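Local atomic coordinates of mannitol dehydrogenase (Pseudomonas fluorescens, PDB entry 1LJ8), a protein that binds NAD and probably catalyses the NAD-dependent oxidation of mannitol to fructose. Residues A305-G310 with F327-M331; P182-M187 with L266-N272; I152-L156 with F206-H210. Residues are numbered along the deposited sequence.

Contact 1 (A305-G310 with F327-M331)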
loop_
_atom_site.group_PDB
_atom_site.type_symbol
_atom_site.label_atom_id
_atom_site.label_comp_id
_atom_site.label_asym_id
_atom_site.label_seq_id
_atom_site.Cartn_x
_atom_site.Cartn_y
_atom_site.Cartn_z
ATOM N N ALA A 305 9.362 11.619 1.913
ATOM C CA ALA A 305 10.232 12.758 2.231
ATOM C C ALA A 305 10.547 12.834 3.728
ATOM O O ALA A 305 11.633 13.259 4.127
ATOM C CB ALA A 305 9.570 14.082 1.761
ATOM N N LEU A 306 9.608 12.428 4.563
ATOM C CA LEU A 306 9.857 12.445 6.008
ATOM C C LEU A 306 10.607 11.236 6.568
ATOM O O LEU A 306 11.411 11.317 7.528
ATOM C CB LEU A 306 8.525 12.442 6.773
ATOM C CG LEU A 306 7.550 13.587 6.552
ATOM C CD1 LEU A 306 6.163 13.281 7.222
ATOM C CD2 LEU A 306 8.225 14.821 7.184
ATOM N N THR A 307 10.325 10.102 5.964
ATOM C CA THR A 307 10.756 8.845 6.572
ATOM C C THR A 307 12.221 8.460 6.608
ATOM O O THR A 307 12.698 7.920 7.632
ATOM C CB THR A 307 9.886 7.707 5.995
ATOM O OG1 THR A 307 9.786 6.670 6.991
ATOM C CG2 THR A 307 10.497 7.096 4.707
ATOM N N TYR A 308 12.973 8.743 5.559
ATOM C CA TYR A 308 14.383 8.369 5.580
ATOM C C TYR A 308 15.157 9.390 6.408
ATOM O O TYR A 308 16.011 9.010 7.206
ATOM C CB TYR A 308 14.942 8.222 4.156
ATOM C CG TYR A 308 14.191 7.125 3.413
ATOM C CD1 TYR A 308 13.395 7.433 2.318
ATOM C CD2 TYR A 308 14.212 5.774 3.874
ATOM C CE1 TYR A 308 12.610 6.421 1.668
ATOM C CE2 TYR A 308 13.419 4.762 3.237
ATOM C CZ TYR A 308 12.633 5.110 2.142
ATOM O OH TYR A 308 11.834 4.154 1.525
ATOM N N LEU A 309 14.880 10.675 6.194
ATOM C CA LEU A 309 15.498 11.697 7.027
ATOM C C LEU A 309 15.151 11.456 8.494
ATOM O O LEU A 309 16.011 11.615 9.368
ATOM C CB LEU A 309 14.973 13.090 6.647
ATOM C CG LEU A 309 15.470 13.543 5.276
ATOM C CD1 LEU A 309 14.648 14.797 4.867
ATOM C CD2 LEU A 309 16.968 13.883 5.345
ATOM N N GLY A 310 13.902 11.070 8.770
ATOM C CA GLY A 310 13.473 10.843 10.151
ATOM C C GLY A 310 14.189 9.662 10.777
ATOM O O GLY A 310 14.614 9.727 11.933
ATOM N N PHE A 327 10.974 19.439 10.107
ATOM C CA PHE A 327 10.369 18.418 9.226
ATOM C C PHE A 327 9.021 18.909 8.682
ATOM O O PHE A 327 8.688 18.677 7.491
ATOM C CB PHE A 327 10.184 17.081 9.975
ATOM C CG PHE A 327 11.433 16.249 10.061
ATOM C CD1 PHE A 327 12.509 16.658 10.843
ATOM C CD2 PHE A 327 11.539 15.030 9.353
ATOM C CE1 PHE A 327 13.658 15.891 10.940
ATOM C CE2 PHE A 327 12.691 14.253 9.441
ATOM C CZ PHE A 327 13.754 14.673 10.235
ATOM N N VAL A 328 8.216 19.550 9.540
ATOM C CA VAL A 328 6.926 20.073 9.097
ATOM C C VAL A 328 7.135 21.104 8.010
ATOM O O VAL A 328 6.446 21.094 6.993
ATOM C CB VAL A 328 6.140 20.741 10.292
ATOM C CG1 VAL A 328 4.818 21.285 9.826
ATOM C CG2 VAL A 328 5.913 19.709 11.420
ATOM N N ALA A 329 8.094 22.017 8.216
ATOM C CA ALA A 329 8.362 23.066 7.204
ATOM C C ALA A 329 8.843 22.455 5.883
ATOM O O ALA A 329 8.463 22.895 4.776
ATOM C CB ALA A 329 9.389 24.061 7.741
ATOM N N TYR A 330 9.704 21.455 5.995
ATOM C CA TYR A 330 10.182 20.760 4.788
ATOM C C TYR A 330 9.030 20.076 4.028
ATOM O O TYR A 330 8.925 20.216 2.796
ATOM C CB TYR A 330 11.255 19.737 5.199
ATOM C CG TYR A 330 11.739 18.820 4.082
ATOM C CD1 TYR A 330 12.372 19.321 2.942
ATOM C CD2 TYR A 330 11.585 17.442 4.200
ATOM C CE1 TYR A 330 12.845 18.453 1.946
ATOM C CE2 TYR A 330 12.046 16.567 3.225
ATOM C CZ TYR A 330 12.679 17.077 2.102
ATOM O OH TYR A 330 13.172 16.213 1.134
HETATM N N MSE A 331 8.167 19.339 4.739
HETATM C CA MSE A 331 6.997 18.696 4.085
HETATM C C MSE A 331 6.094 19.741 3.403
HETATM O O MSE A 331 5.637 19.554 2.261
HETATM C CB MSE A 331 6.148 17.937 5.125
HETATM C CG MSE A 331 4.734 17.504 4.633
HETATM SE SE MSE A 331 3.940 16.451 6.124
HETATM C CE MSE A 331 2.149 16.216 5.360
#

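Contact 2 (P182-M187 with L266-N272)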
loop_
_atom_site.group_PDB
_atom_site.type_symbol
_atom_site.label_atom_id
_atom_site.label_comp_id
_atom_site.label_asym_id
_atom_site.label_seq_id
_atom_site.Cartn_x
_atom_site.Cartn_y
_atom_site.Cartn_z
ATOM N N PRO A 182 -18.902 -16.608 -15.630
ATOM C CA PRO A 182 -18.419 -15.272 -16.023
ATOM C C PRO A 182 -17.180 -14.821 -15.259
ATOM O O PRO A 182 -16.901 -15.297 -14.155
ATOM C CB PRO A 182 -19.599 -14.343 -15.755
ATOM C CG PRO A 182 -20.468 -15.065 -14.841
ATOM C CD PRO A 182 -20.240 -16.556 -15.034
ATOM N N ALA A 183 -16.461 -13.894 -15.862
ATOM C CA ALA A 183 -15.257 -13.335 -15.259
ATOM C C ALA A 183 -15.584 -12.604 -13.956
ATOM O O ALA A 183 -16.736 -12.244 -13.691
ATOM C CB ALA A 183 -14.626 -12.324 -16.230
ATOM N N PHE A 184 -14.557 -12.409 -13.138
ATOM C CA PHE A 184 -14.692 -11.582 -11.928
ATOM C C PHE A 184 -14.033 -10.216 -12.266
ATOM O O PHE A 184 -13.385 -10.078 -13.289
ATOM C CB PHE A 184 -13.957 -12.213 -10.736
ATOM C CG PHE A 184 -12.621 -12.833 -11.083
ATOM C CD1 PHE A 184 -11.528 -12.046 -11.471
ATOM C CD2 PHE A 184 -12.452 -14.219 -10.947
ATOM C CE1 PHE A 184 -10.280 -12.613 -11.710
ATOM C CE2 PHE A 184 -11.209 -14.803 -11.189
ATOM C CZ PHE A 184 -10.129 -13.998 -11.564
ATOM N N THR A 185 -14.262 -9.200 -11.439
ATOM C CA THR A 185 -13.610 -7.904 -11.583
ATOM C C THR A 185 -12.305 -8.045 -10.784
ATOM O O THR A 185 -12.265 -8.765 -9.766
ATOM C CB THR A 185 -14.453 -6.790 -10.886
ATOM O OG1 THR A 185 -15.715 -6.655 -11.548
ATOM C CG2 THR A 185 -13.722 -5.447 -10.898
ATOM N N VAL A 186 -11.238 -7.414 -11.241
ATOM C CA VAL A 186 -9.976 -7.395 -10.485
ATOM C C VAL A 186 -9.886 -5.961 -9.945
ATOM O O VAL A 186 -9.817 -4.979 -10.704
ATOM C CB VAL A 186 -8.749 -7.712 -11.324
ATOM C CG1 VAL A 186 -7.502 -7.781 -10.381
ATOM C CG2 VAL A 186 -8.904 -9.100 -11.949
HETATM N N MSE A 187 -9.898 -5.873 -8.618
HETATM C CA MSE A 187 -9.957 -4.594 -7.908
HETATM C C MSE A 187 -8.702 -4.275 -7.119
HETATM O O MSE A 187 -8.558 -4.717 -5.984
HETATM C CB MSE A 187 -11.208 -4.655 -6.980
HETATM C CG MSE A 187 -11.622 -3.311 -6.381
HETATM SE SE MSE A 187 -13.134 -3.463 -5.157
HETATM C CE MSE A 187 -12.286 -4.288 -3.587
ATOM N N LEU A 266 -14.105 5.011 -5.694
ATOM C CA LEU A 266 -13.980 3.950 -6.704
ATOM C C LEU A 266 -14.638 4.315 -8.019
ATOM O O LEU A 266 -15.636 5.034 -8.048
ATOM C CB LEU A 266 -14.751 2.676 -6.243
ATOM C CG LEU A 266 -14.209 1.367 -5.711
ATOM C CD1 LEU A 266 -15.344 0.454 -5.216
ATOM C CD2 LEU A 266 -13.378 0.695 -6.781
ATOM N N GLU A 267 -14.110 3.748 -9.096
ATOM C CA GLU A 267 -14.769 3.866 -10.384
ATOM C C GLU A 267 -15.749 2.672 -10.408
ATOM O O GLU A 267 -15.377 1.545 -10.050
ATOM C CB GLU A 267 -13.758 3.762 -11.519
ATOM C CG GLU A 267 -12.898 5.021 -11.579
ATOM C CD GLU A 267 -11.788 4.929 -12.579
ATOM O OE1 GLU A 267 -11.514 3.802 -13.137
ATOM O OE2 GLU A 267 -11.186 5.997 -12.786
ATOM N N ASP A 268 -16.997 2.901 -10.792
ATOM C CA ASP A 268 -17.986 1.825 -10.785
ATOM C C ASP A 268 -17.905 0.957 -12.029
ATOM O O ASP A 268 -18.787 1.010 -12.910
ATOM C CB ASP A 268 -19.384 2.429 -10.644
ATOM C CG ASP A 268 -20.406 1.449 -10.077
ATOM O OD1 ASP A 268 -20.112 0.241 -9.919
ATOM O OD2 ASP A 268 -21.538 1.897 -9.808
ATOM N N LYS A 269 -16.863 0.129 -12.074
ATOM C CA LYS A 269 -16.586 -0.738 -13.223
ATOM C C LYS A 269 -16.446 -2.169 -12.740
ATOM O O LYS A 269 -15.322 -2.652 -12.546
ATOM C CB LYS A 269 -15.274 -0.291 -13.877
ATOM C CG LYS A 269 -15.286 1.101 -14.472
ATOM C CD LYS A 269 -13.895 1.501 -15.015
ATOM C CE LYS A 269 -13.906 2.938 -15.504
ATOM N NZ LYS A 269 -12.502 3.331 -15.914
ATOM N N PHE A 270 -17.581 -2.846 -12.546
ATOM C CA PHE A 270 -17.590 -4.222 -12.024
ATOM C C PHE A 270 -18.398 -5.058 -13.000
ATOM O O PHE A 270 -19.583 -4.795 -13.209
ATOM C CB PHE A 270 -18.228 -4.239 -10.628
ATOM C CG PHE A 270 -17.388 -3.581 -9.582
ATOM C CD1 PHE A 270 -17.281 -2.182 -9.523
ATOM C CD2 PHE A 270 -16.591 -4.346 -8.732
ATOM C CE1 PHE A 270 -16.381 -1.562 -8.650
ATOM C CE2 PHE A 270 -15.705 -3.756 -7.869
ATOM C CZ PHE A 270 -15.574 -2.347 -7.814
ATOM N N VAL A 271 -17.757 -6.073 -13.578
ATOM C CA VAL A 271 -18.419 -6.882 -14.576
ATOM C C VAL A 271 -19.406 -7.887 -14.008
ATOM O O VAL A 271 -20.351 -8.274 -14.704
ATOM C CB VAL A 271 -17.389 -7.678 -15.425
ATOM C CG1 VAL A 271 -16.587 -6.738 -16.323
ATOM C CG2 VAL A 271 -16.416 -8.429 -14.507
ATOM N N ASN A 272 -19.204 -8.285 -12.761
ATOM C CA ASN A 272 -20.015 -9.341 -12.153
ATOM C C ASN A 272 -20.583 -8.926 -10.780
ATOM O O ASN A 272 -20.653 -9.741 -9.848
ATOM C CB ASN A 272 -19.108 -10.611 -12.034
ATOM C CG ASN A 272 -19.886 -11.923 -11.911
ATOM O OD1 ASN A 272 -21.103 -11.934 -11.809
ATOM N ND2 ASN A 272 -19.151 -13.057 -11.908
HETATM O O HOH W 1 -17.574 -8.065 -10.227
#

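Contact 3 (I152-L156 with F206-H210)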
loop_
_atom_site.group_PDB
_atom_site.type_symbol
_atom_site.label_atom_id
_atom_site.label_comp_id
_atom_site.label_asym_id
_atom_site.label_seq_id
_atom_site.Cartn_x
_atom_site.Cartn_y
_atom_site.Cartn_z
ATOM N N ILE A 152 7.814 -14.723 -12.790
ATOM C CA ILE A 152 6.934 -14.573 -13.953
ATOM C C ILE A 152 7.305 -15.678 -14.960
ATOM O O ILE A 152 6.422 -16.316 -15.537
ATOM C CB ILE A 152 7.079 -13.178 -14.642
ATOM C CG1 ILE A 152 6.582 -12.066 -13.671
ATOM C CG2 ILE A 152 6.272 -13.146 -15.973
ATOM C CD1 ILE A 152 5.122 -12.183 -13.293
ATOM N N GLN A 153 8.598 -15.888 -15.191
ATOM C CA GLN A 153 8.990 -16.981 -16.107
ATOM C C GLN A 153 8.486 -18.324 -15.567
ATOM O O GLN A 153 8.092 -19.213 -16.360
ATOM C CB GLN A 153 10.517 -17.065 -16.262
ATOM C CG GLN A 153 11.093 -16.009 -17.192
ATOM C CD GLN A 153 10.509 -16.102 -18.598
ATOM O OE1 GLN A 153 10.607 -17.153 -19.260
ATOM N NE2 GLN A 153 9.875 -15.023 -19.056
ATOM N N HIS A 154 8.537 -18.493 -14.243
ATOM C CA HIS A 154 8.038 -19.725 -13.638
ATOM C C HIS A 154 6.570 -19.946 -14.000
ATOM O O HIS A 154 6.174 -21.031 -14.460
ATOM C CB HIS A 154 8.166 -19.714 -12.090
ATOM C CG HIS A 154 7.437 -20.852 -11.443
ATOM N ND1 HIS A 154 6.070 -20.841 -11.235
ATOM C CD2 HIS A 154 7.864 -22.079 -11.065
ATOM C CE1 HIS A 154 5.689 -22.013 -10.752
ATOM N NE2 HIS A 154 6.760 -22.781 -10.641
ATOM N N ASP A 155 5.747 -18.913 -13.824
ATOM C CA ASP A 155 4.326 -19.073 -14.110
ATOM C C ASP A 155 4.007 -19.325 -15.597
ATOM O O ASP A 155 3.045 -20.026 -15.926
ATOM C CB ASP A 155 3.552 -17.857 -13.565
ATOM C CG ASP A 155 3.384 -17.911 -12.063
ATOM O OD1 ASP A 155 4.086 -18.709 -11.409
ATOM O OD2 ASP A 155 2.548 -17.143 -11.549
ATOM N N LEU A 156 4.826 -18.771 -16.501
ATOM C CA LEU A 156 4.608 -19.003 -17.911
ATOM C C LEU A 156 4.936 -20.471 -18.219
ATOM O O LEU A 156 4.218 -21.098 -18.992
ATOM C CB LEU A 156 5.476 -18.051 -18.741
ATOM C CG LEU A 156 5.012 -16.580 -18.578
ATOM C CD1 LEU A 156 6.028 -15.656 -19.249
ATOM C CD2 LEU A 156 3.650 -16.391 -19.187
ATOM N N PHE A 206 0.873 -10.107 -19.360
ATOM C CA PHE A 206 1.170 -11.472 -18.951
ATOM C C PHE A 206 0.354 -12.468 -19.788
ATOM O O PHE A 206 0.890 -13.454 -20.267
ATOM C CB PHE A 206 0.837 -11.652 -17.459
ATOM C CG PHE A 206 1.155 -13.025 -16.945
ATOM C CD1 PHE A 206 2.434 -13.332 -16.477
ATOM C CD2 PHE A 206 0.174 -13.990 -16.917
ATOM C CE1 PHE A 206 2.720 -14.609 -15.985
ATOM C CE2 PHE A 206 0.447 -15.275 -16.420
ATOM C CZ PHE A 206 1.706 -15.574 -15.962
ATOM N N ALA A 207 -0.933 -12.211 -19.951
ATOM C CA ALA A 207 -1.799 -13.093 -20.708
ATOM C C ALA A 207 -1.302 -13.224 -22.155
ATOM O O ALA A 207 -1.356 -14.316 -22.736
ATOM C CB ALA A 207 -3.233 -12.590 -20.683
ATOM N N ALA A 208 -0.805 -12.115 -22.705
ATOM C CA ALA A 208 -0.294 -12.093 -24.075
ATOM C C ALA A 208 0.903 -13.008 -24.245
ATOM O O ALA A 208 1.127 -13.533 -25.356
ATOM C CB ALA A 208 0.073 -10.662 -24.484
ATOM N N LEU A 209 1.694 -13.188 -23.184
ATOM C CA LEU A 209 2.832 -14.108 -23.267
ATOM C C LEU A 209 2.320 -15.568 -23.308
ATOM O O LEU A 209 3.073 -16.471 -23.643
ATOM C CB LEU A 209 3.794 -13.900 -22.092
ATOM C CG LEU A 209 4.485 -12.538 -22.136
ATOM C CD1 LEU A 209 5.134 -12.261 -20.791
ATOM C CD2 LEU A 209 5.492 -12.517 -23.304
ATOM N N HIS A 210 1.052 -15.793 -22.956
ATOM C CA HIS A 210 0.428 -17.129 -23.045
ATOM C C HIS A 210 -0.127 -17.303 -24.457
ATOM O O HIS A 210 0.399 -18.088 -25.250
ATOM C CB HIS A 210 -0.717 -17.270 -22.062
ATOM C CG HIS A 210 -0.276 -17.713 -20.710
ATOM N ND1 HIS A 210 0.172 -18.992 -20.465
ATOM C CD2 HIS A 210 -0.178 -17.047 -19.539
ATOM C CE1 HIS A 210 0.529 -19.096 -19.198
ATOM N NE2 HIS A 210 0.325 -17.930 -18.613
HETATM O O HOH W 2 0.572 -18.642 -16.064
#

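Contact 1 (A305-G310 with F327-M331)
Phe327 drives the edge of its ring against one turn of the facing helix: CE2 lies 3.7 Å from Leu306 O and 3.5 Å from Gly310 N, the acceptor and donor of one intrahelical hydrogen bond. Leu309 CB touches the same CE2 atom at 3.8 Å, and Leu306 CD2 approaches Phe327 CD2 at 4.0 Å. One turn along, Tyr330 CE2 meets Ala305 CB at 3.8 Å and Leu309 CD1 at 3.5 Å. Leu306 CD1 also reaches the SE atom of selenomethionine Met331 at 4.0 Å. The segment axes run 144° apart in direction, 10.6 Å at closest, so helices 289-313 and 325-339 pack roughly antiparallel in the helical C-terminal domain. Helices 401-413 and 463-488 add side chains around Leu309 and Tyr330. The Tyr330 hydroxyl is hydrogen-bonded to Arg402 O, outside both segments. The side chains that meet are apolar or aromatic, and the backbone atoms at the ring edges make no hydrogen bond across, so close fit and burial dominate.

Contact 2 (P182-M187 with L266-N272)
Thr185 makes the main polar link of this contact. Its m rotamer sets OG1 against the loop backbone, where it accepts a hydrogen bond from Val271 N at 2.9 Å. OG1 also donates to water 1, 2.7 Å away, and that water accepts from Asn272 N at 3.0 Å, so one hydroxyl holds two successive loop amides, the second through water. The same rotamer leaves the methyl CG2 3.6 Å from Lys269 O. Asn272, chi1 t, carries its amide back to segment 182-187: ND2 makes a weak hydrogen bond to Ala183 O at 3.1 Å. Val271 CG2 lies 3.5 Å from Thr185 OG1. Selenomethionine Met187 is extended through chi1 and chi2, then turns at chi3 (74°). Its SE meets the edge of the Phe270 ring, 3.7 Å from CE2 and 4.9 Å from the centroid, a Met-aromatic contact. Leu266, with chi1 between wells, adds a looser touch, CD2 to Met187 CG at 4.4 Å. The loop bends at Asp268, centre of an inverse gamma turn, beside the Lys269 NZ to Glu267 OE1 salt bridge of 3.0 Å. Strand 185-188 is an outermost strand of the Rossmann sheet, parallel to strand 126-129. Thr185 and Met187 point toward the loop, whereas Phe184 points away from it and packs on helix 165-178.

Contact 3 (I152-L156 with F206-H210)
This is a helix-helix contact near the surface of the Rossmann domain, between helix 150-157 and the later part of helix 195-210. The segment axes approach to 10.9 Å with their directions 40° apart. Leu156 contributes the largest buried area: its CD2 lies over one face of the Phe206 ring, 4.1 Å from the centroid, and over one face of the His210 ring, 4.0 Å from its centroid. Both are CH-pi contacts, and CD2 also touches Leu209 CB at 3.8 Å. The Phe206 edge is met by Ile152 CG2, 3.8 Å from CE1, and by Asp155 CB, 3.8 Å from CZ. The Asp155 carboxylate is engaged away from helix 195-210, OD1 accepting from His154 ND1 at 2.9 Å and OD2 hydrogen-bonded to Thr164 OG1. Water 2 spans the gap, 2.8 Å from Asp155 O and 2.7 Å from His210 NE2. The chemistry is mixed: one methyl set against two aromatic faces joins the packing of Ile152 and Leu209, while one water supplies the polar bridge.

In the fold
Contacts 2 and 3 belong to the Rossmann domain and contact 1 to the C-terminal domain, across the chain's centre from both. Contacts 2 and 3 interlock along the chain, their segments alternating, and strand 185-188 of contact 2 is followed directly by helix 195-210 of contact 3. Their centres are about 23 Å apart, their nearest atoms about 11 Å. Contact 1 follows both in sequence, its centre about 38 Å and 40 Å from theirs. None touches the coenzyme: side chains of Ile152, Met187 and Leu306 stay about 9, 12 and 13 Å from NAD. Met187 is about 10 Å, side chain to side chain, from the NAD-binding Asp190, which lies just beyond its strand.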